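Side-chain contact in conserved uncharacterized protein (predicted phosphoesterase COG0622) (Streptococcus pneumoniae, PDB 3CK2), which is a predicted metal-dependent phosphoesterase of the calcineurin-like superfamily, with two bound manganese ions, whose natural substrate is not established: residues T73-S77 with T78-Q82. Residues are numbered along the deposited sequence; the frame is centred on the assembly and turned at random.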
loop_
_atom_site.group_PDB
_atom_site.type_symbol
_atom_site.label_atom_id
_atom_site.label_comp_id
_atom_site.label_asym_id
_atom_site.label_seq_id
_atom_site.Cartn_x
_atom_site.Cartn_y
_atom_site.Cartn_z
ATOM N N THR A 73 -10.519 4.981 -1.678
ATOM C CA THR A 73 -10.051 6.314 -1.419
ATOM C C THR A 73 -9.970 7.050 -2.750
ATOM O O THR A 73 -9.232 6.685 -3.620
ATOM C CB THR A 73 -8.703 6.306 -0.723
ATOM O OG1 THR A 73 -8.804 5.602 0.499
ATOM C CG2 THR A 73 -8.295 7.658 -0.391
ATOM N N GLU A 74 -10.787 8.067 -2.918
ATOM C CA GLU A 74 -10.788 8.808 -4.155
ATOM C C GLU A 74 -9.970 10.019 -3.907
ATOM O O GLU A 74 -10.240 10.781 -3.018
ATOM C CB GLU A 74 -12.183 9.149 -4.627
ATOM C CG GLU A 74 -13.154 8.044 -4.402
ATOM C CD GLU A 74 -13.981 7.695 -5.599
ATOM O OE1 GLU A 74 -14.857 6.843 -5.455
ATOM O OE2 GLU A 74 -13.772 8.259 -6.672
ATOM N N LEU A 75 -8.920 10.152 -4.680
ATOM C CA LEU A 75 -7.969 11.188 -4.455
ATOM C C LEU A 75 -7.983 11.996 -5.709
ATOM O O LEU A 75 -7.446 11.580 -6.714
ATOM C CB LEU A 75 -6.606 10.558 -4.223
ATOM C CG LEU A 75 -5.715 11.060 -3.122
ATOM C CD1 LEU A 75 -6.375 11.069 -1.842
ATOM C CD2 LEU A 75 -4.522 10.227 -3.052
ATOM N N GLY A 76 -8.649 13.137 -5.658
ATOM C CA GLY A 76 -8.964 13.871 -6.856
ATOM C C GLY A 76 -9.497 12.943 -7.907
ATOM O O GLY A 76 -10.469 12.266 -7.712
ATOM N N SER A 77 -8.817 12.898 -9.026
ATOM C CA SER A 77 -9.194 12.073 -10.168
ATOM C C SER A 77 -8.638 10.648 -10.096
ATOM O O SER A 77 -8.866 9.850 -11.011
ATOM C CB SER A 77 -8.734 12.750 -11.457
ATOM O OG SER A 77 -7.327 12.751 -11.502
ATOM N N THR A 78 -7.936 10.325 -9.000
ATOM C CA THR A 78 -7.333 9.015 -8.789
ATOM C C THR A 78 -8.115 8.150 -7.801
ATOM O O THR A 78 -8.124 8.429 -6.608
ATOM C CB THR A 78 -5.924 9.186 -8.248
ATOM O OG1 THR A 78 -5.185 9.992 -9.162
ATOM C CG2 THR A 78 -5.226 7.819 -8.047
ATOM N N LYS A 79 -8.749 7.089 -8.298
ATOM C CA LYS A 79 -9.442 6.113 -7.451
ATOM C C LYS A 79 -8.503 4.963 -7.044
ATOM O O LYS A 79 -8.042 4.164 -7.887
ATOM C CB LYS A 79 -10.652 5.552 -8.166
ATOM C CG LYS A 79 -11.442 4.532 -7.355
ATOM C CD LYS A 79 -12.749 4.180 -8.077
ATOM C CE LYS A 79 -13.619 3.263 -7.255
ATOM N NZ LYS A 79 -14.941 3.077 -7.875
ATOM N N ILE A 80 -8.249 4.896 -5.740
ATOM C CA ILE A 80 -7.386 3.937 -5.141
ATOM C C ILE A 80 -8.318 2.955 -4.393
ATOM O O ILE A 80 -9.247 3.369 -3.689
ATOM C CB ILE A 80 -6.395 4.659 -4.163
ATOM C CG1 ILE A 80 -5.577 5.706 -4.956
ATOM C CG2 ILE A 80 -5.515 3.649 -3.407
ATOM C CD1 ILE A 80 -4.737 6.702 -4.135
ATOM N N ILE A 81 -8.089 1.657 -4.601
ATOM C CA ILE A 81 -8.742 0.614 -3.830
ATOM C C ILE A 81 -7.631 -0.116 -3.072
ATOM O O ILE A 81 -6.481 -0.100 -3.472
ATOM C CB ILE A 81 -9.675 -0.310 -4.691
ATOM C CG1 ILE A 81 -8.896 -1.277 -5.595
ATOM C CG2 ILE A 81 -10.648 0.544 -5.552
ATOM C CD1 ILE A 81 -9.820 -2.254 -6.378
ATOM N N GLN A 82 -8.009 -0.722 -1.962
ATOM C CA GLN A 82 -7.090 -1.178 -0.956
ATOM C C GLN A 82 -7.694 -2.353 -0.206
ATOM O O GLN A 82 -8.831 -2.289 0.277
ATOM C CB GLN A 82 -6.864 -0.034 0.017
ATOM C CG GLN A 82 -5.811 -0.247 1.025
ATOM C CD GLN A 82 -5.765 0.840 2.066
ATOM O OE1 GLN A 82 -6.649 1.720 2.125
ATOM N NE2 GLN A 82 -4.753 0.774 2.924
HETATM O O HOH W 1 -8.168 3.100 0.124
HETATM O O HOH W 2 -9.190 6.899 -11.224
#
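L75 and I80 meet at their branch ends: the two side chains cross at a slant, and L75 CD2 comes 3.7 Å from I80 CD1. I80 reaches this spot because its CG1 lies beside the backbone N and its chain then runs out extended (chi1 -59°, chi2 169°), which brings CD1 up against the leucine's CD2. T73 and T78 stand on the same face of the sheet, which packs against strand 35-38, where F37 touches both T73 and I80. T78 has its CB 3.2 Å from L75 O, and its hydroxyl is hydrogen-bonded to Q7. The other face carries E74 and K79, side by side and pointing the same way. K79 is extended throughout, whereas E74 bends at chi2 (-131°), and its OE1 stops 4.5 Å from K79 NZ, too far for a salt bridge; the lysine's ion pair is with E104.

Strands 70-75 and 78-83 form a two-residue beta hairpin whose first strand is an outermost strand of the five-stranded mixed sheet, closed by a type II' turn from L75 to T78 with G76 at positive phi. L75 and T78 exchange two backbone hydrogen bonds of 2.7 Å, L75 N to T78 O and T78 N to L75 O; in the second the donor sits above the carbonyl plane of L75. T73 and I80 make the next hydrogen-bonded pair. Farther from the turn, a water spans T73 OG1 (2.6 Å) and Q82 OE1 (2.9 Å), donating to the latter. R55 also reaches both side chains, through its NE to the threonine hydroxyl and its backbone O to Q82 NE2.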